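Local coordinates for protein gamma-D-glutamyl-L-lysine dipeptidyl-peptidase (Bacillus cereus ATCC 10987, PDB 3H41) that probably cleaves the gamma-D-glutamyl-L-lysine bond of murein peptides as an NlpC/P60-type cysteine peptidase, releasing the dipeptide L-Ala-gamma-D-Glu, at residues Leu48-Leu52 and Arg284-Ser288; Thr146-Leu150 and Val160-Asn164. All coordinates share one frame; numbering follows the deposited sequence. Where two conformers were deposited one is given.

In the fold
The two contacts lie on opposite sides of the chain's centre, their nearest atoms about 20 Å apart, and they share no strand or helix. Interaction 1 is a surface contact that brings residues more than 230 positions apart together: the start of helix 48-56 meets a turn of the NlpC/P60 catalytic domain, through leucine methyls, one alanine and a water bridge. Interaction 2 is buried and local, inside the second SH3-like domain, where strands 147-153 and 157-161 form a hairpin. There a direct backbone hydrogen bond ties the strands and aliphatic side chains and prolines fill the space where the strands part. Interaction 1 joins separate parts of the fold; interaction 2 shapes a third part, away from both.

Interaction 1: residues Leu48-Leu52 and Arg284-Ser288; sequences LDEKL and RAERS
The first turn of helix 48-56 faces a type I beta turn, Arg284-Arg287, with Leu48 nearest Glu286 and Lys51 nearest Ala285; no direct hydrogen bond crosses, while the bond from Leu52 N to Leu48 O keeps the helical side in shape. Ala285 is the centre of the contact. Its CB is met by two leucines one helical turn apart, lying 3.8 Å from CD1 of Leu48 and the same 3.8 Å from CD2 of Leu52, with CB of Lys51 a little farther off. Leu48 reaches over because its CG stands opposite the backbone N (chi1 178°), which sends the branch out from the helix. Its other methyl, CD2, rests 3.7 Å from CG of Glu286, an aliphatic touch between side chains that run obliquely past each other. The Glu286 chain bends at chi2 (83°), folding its carboxylate back over the leucines, so that OE2 comes within 4.1 Å of CD1 of Leu52 in a van der Waals approach. Polar linkage is left to one water, which accepts from NZ of the extended Lys51 (2.9 Å) and donates to the carbonyl O of Ala285 (2.7 Å). The bound product dipeptide is not far off: the Leu52 side chain is about 9 Å from its D-glutamate, and that of Ala285 is about 9 Å from that of Asp215, a substrate-binding residue. The turn links strands 278-281 and 290-293 at one edge of the catalytic sheet and shares a backbone hydrogen bond, through Arg287, with Tyr204, while Lys51 also packs on Ile205 of that same loop.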
# COMPACT_ATOMS: atom_id res chain seq x y z
N LEU A 48 8.37 -5.84 19.34
CA LEU A 48 9.38 -5.35 18.41
C LEU A 48 10.17 -6.47 17.73
O LEU A 48 10.34 -6.46 16.49
CB LEU A 48 10.32 -4.32 19.05
CG LEU A 48 11.43 -3.77 18.18
CD1 LEU A 48 10.85 -3.03 16.93
CD2 LEU A 48 12.41 -2.88 18.98
N ASP A 49 10.70 -7.41 18.52
CA ASP A 49 11.48 -8.51 17.96
C ASP A 49 10.64 -9.28 16.94
O ASP A 49 11.16 -9.71 15.90
CB ASP A 49 11.94 -9.51 19.05
CG ASP A 49 13.10 -9.00 19.89
OD1 ASP A 49 13.93 -8.20 19.39
OD2 ASP A 49 13.19 -9.41 21.07
N GLU A 50 9.36 -9.47 17.24
CA GLU A 50 8.47 -10.24 16.32
C GLU A 50 8.24 -9.49 14.99
O GLU A 50 8.19 -10.12 13.92
CB GLU A 50 7.18 -10.62 16.99
CG GLU A 50 7.36 -11.77 17.96
CD GLU A 50 6.23 -11.92 18.91
OE1 GLU A 50 5.78 -10.88 19.47
OE2 GLU A 50 5.77 -13.07 19.11
N LYS A 51 8.18 -8.16 15.06
CA LYS A 51 8.08 -7.35 13.85
C LYS A 51 9.37 -7.41 13.05
O LYS A 51 9.36 -7.54 11.80
CB LYS A 51 7.74 -5.91 14.22
CG LYS A 51 6.32 -5.71 14.69
CD LYS A 51 6.02 -4.25 15.01
CE LYS A 51 4.53 -4.07 15.41
NZ LYS A 51 4.34 -2.70 16.02
N LEU A 52 10.50 -7.31 13.75
CA LEU A 52 11.82 -7.30 13.06
C LEU A 52 12.14 -8.59 12.34
O LEU A 52 12.79 -8.58 11.31
CB LEU A 52 12.96 -6.94 14.03
CG LEU A 52 12.95 -5.49 14.54
CD1 LEU A 52 13.94 -5.30 15.69
CD2 LEU A 52 13.23 -4.49 13.38
N ARG A 284 10.95 2.84 10.46
CA ARG A 284 11.48 1.57 10.95
C ARG A 284 10.51 1.02 12.00
O ARG A 284 9.68 1.76 12.53
CB ARG A 284 12.88 1.77 11.57
CG ARG A 284 12.90 2.74 12.77
CD ARG A 284 14.27 2.84 13.47
NE ARG A 284 15.36 2.97 12.51
CZ ARG A 284 16.56 2.41 12.62
NH1 ARG A 284 16.88 1.63 13.67
NH2 ARG A 284 17.46 2.61 11.66
N ALA A 285 10.63 -0.27 12.31
CA ALA A 285 9.68 -0.93 13.20
C ALA A 285 9.56 -0.30 14.60
O ALA A 285 8.53 -0.42 15.24
CB ALA A 285 10.00 -2.40 13.33
N GLU A 286 10.62 0.35 15.06
CA GLU A 286 10.62 0.94 16.38
C GLU A 286 9.71 2.16 16.40
O GLU A 286 9.40 2.67 17.46
CB GLU A 286 12.04 1.36 16.80
CG GLU A 286 12.99 0.23 17.12
CD GLU A 286 13.67 -0.42 15.93
OE1 GLU A 286 13.34 -0.12 14.75
OE2 GLU A 286 14.53 -1.28 16.17
N ARG A 287 9.29 2.64 15.23
CA ARG A 287 8.63 3.92 15.15
C ARG A 287 7.36 3.90 14.27
O ARG A 287 6.82 2.82 13.95
CB ARG A 287 9.65 4.96 14.70
CG ARG A 287 10.86 5.05 15.71
CD ARG A 287 11.28 6.45 16.04
NE ARG A 287 11.83 7.14 14.88
CZ ARG A 287 13.06 6.98 14.39
NH1 ARG A 287 13.92 6.12 14.95
NH2 ARG A 287 13.43 7.69 13.33
N SER A 288 6.84 5.10 14.01
CA SER A 288 5.60 5.29 13.29
C SER A 288 5.81 6.37 12.25
O SER A 288 6.84 7.06 12.27
CB SER A 288 4.51 5.77 14.23
OG SER A 288 4.29 4.80 15.23
O HOH W 1 5.91 -0.77 14.51

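Interaction 2: residues Thr146-Leu150 and Val160-Asn164; sequences TRLPL and VLLPN
Leu148 is the main bump here, fitting a hollow shaped by Val160, Leu162, Pro163 and the Leu161 carbonyl. Its CB sits 3.8 Å from CB of Val160, and its two methyls part: CD1 goes to CD2 of Leu162 (3.8 Å), CD2 to CD of Pro163 (3.8 Å). With CG beside the backbone N (chi1 -61°), the isobutyl group spreads into the widening gap where the chain leaves strand 157-161. Farther up the hairpin, Leu150 and Val160 form an antiparallel non-hydrogen-bonded pair. Pro149 O takes the Leu161 N-H at 3.1 Å, in the carbonyl plane (N-H...O 154°), and also a CA-H...O contact from Val160. Beside this bond the Pro149 side chain lies next to that of Leu161, with CB atoms 4.4 Å apart. Phe111 of helix 109-113 covers Leu148, Pro149 and Leu161, while Leu129 of strand 126-131 touches Leu148, Val160 and Leu162. Pro149 has no N-H to offer, and Leu161 O, buried here without a partner, instead meets CD of Pro149 at 3.5 Å and CD2 of Leu148 at 3.6 Å. Cohesion at this end of the SH3-like hairpin therefore rests largely on close aliphatic packing.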
# COMPACT_ATOMS: atom_id res chain seq x y z
N THR A 146 -7.92 1.78 -1.41
CA THR A 146 -8.82 0.72 -1.93
C THR A 146 -9.70 1.34 -3.01
O THR A 146 -10.19 2.47 -2.83
CB THR A 146 -9.67 0.15 -0.79
OG1 THR A 146 -8.80 -0.43 0.25
CG2 THR A 146 -10.70 -0.90 -1.31
N ARG A 147 -9.86 0.65 -4.15
CA ARG A 147 -10.71 1.10 -5.23
C ARG A 147 -11.76 0.05 -5.51
O ARG A 147 -11.42 -1.10 -5.74
CB ARG A 147 -9.93 1.34 -6.52
CG ARG A 147 -8.81 2.36 -6.41
CD ARG A 147 -7.43 1.66 -6.31
NE ARG A 147 -6.37 2.66 -6.17
CZ ARG A 147 -5.92 3.42 -7.17
NH1 ARG A 147 -6.37 3.28 -8.40
NH2 ARG A 147 -4.99 4.32 -6.93
N LEU A 148 -13.03 0.44 -5.48
CA LEU A 148 -14.12 -0.45 -5.82
C LEU A 148 -15.08 0.21 -6.81
O LEU A 148 -15.35 1.42 -6.71
CB LEU A 148 -14.86 -0.89 -4.56
CG LEU A 148 -14.03 -1.67 -3.53
CD1 LEU A 148 -14.73 -1.65 -2.18
CD2 LEU A 148 -13.73 -3.11 -3.96
N PRO A 149 -15.62 -0.57 -7.74
CA PRO A 149 -16.51 0.05 -8.74
C PRO A 149 -17.73 0.75 -8.10
O PRO A 149 -18.36 0.20 -7.19
CB PRO A 149 -16.98 -1.14 -9.57
CG PRO A 149 -15.97 -2.20 -9.38
CD PRO A 149 -15.42 -2.00 -8.00
N LEU A 150 -18.04 1.94 -8.59
CA LEU A 150 -19.15 2.72 -8.09
C LEU A 150 -20.41 2.17 -8.73
O LEU A 150 -20.47 2.04 -9.95
CB LEU A 150 -19.00 4.18 -8.49
CG LEU A 150 -20.11 5.18 -8.15
CD1 LEU A 150 -20.26 5.36 -6.64
CD2 LEU A 150 -19.80 6.51 -8.86
N VAL A 160 -20.92 0.54 -3.69
CA VAL A 160 -19.89 -0.06 -4.49
C VAL A 160 -20.04 -1.58 -4.58
O VAL A 160 -20.73 -2.21 -3.77
CB VAL A 160 -18.47 0.26 -3.88
CG1 VAL A 160 -18.24 1.76 -3.86
CG2 VAL A 160 -18.38 -0.35 -2.45
N LEU A 161 -19.35 -2.17 -5.53
CA LEU A 161 -19.32 -3.61 -5.71
C LEU A 161 -18.01 -4.22 -5.13
O LEU A 161 -16.93 -3.74 -5.43
CB LEU A 161 -19.39 -3.94 -7.21
CG LEU A 161 -19.55 -5.43 -7.55
CD1 LEU A 161 -20.92 -5.97 -7.11
CD2 LEU A 161 -19.30 -5.68 -9.03
N LEU A 162 -18.16 -5.21 -4.28
CA LEU A 162 -17.04 -5.96 -3.70
C LEU A 162 -16.53 -7.06 -4.66
O LEU A 162 -17.25 -7.55 -5.52
CB LEU A 162 -17.47 -6.62 -2.39
CG LEU A 162 -17.94 -5.61 -1.35
CD1 LEU A 162 -18.34 -6.34 -0.09
CD2 LEU A 162 -16.84 -4.57 -1.11
N PRO A 163 -15.26 -7.47 -4.49
CA PRO A 163 -14.69 -8.47 -5.42
C PRO A 163 -15.42 -9.82 -5.39
O PRO A 163 -15.31 -10.59 -6.34
CB PRO A 163 -13.23 -8.61 -4.94
CG PRO A 163 -13.02 -7.69 -3.85
CD PRO A 163 -14.24 -6.85 -3.64
N ASN A 164 -16.12 -10.12 -4.31
CA ASN A 164 -16.90 -11.34 -4.26
C ASN A 164 -18.29 -11.21 -4.90
O ASN A 164 -19.07 -12.16 -4.86
CB ASN A 164 -17.00 -11.88 -2.84
CG ASN A 164 -17.88 -11.03 -1.95
OD1 ASN A 164 -18.33 -9.95 -2.34
ND2 ASN A 164 -18.15 -11.53 -0.75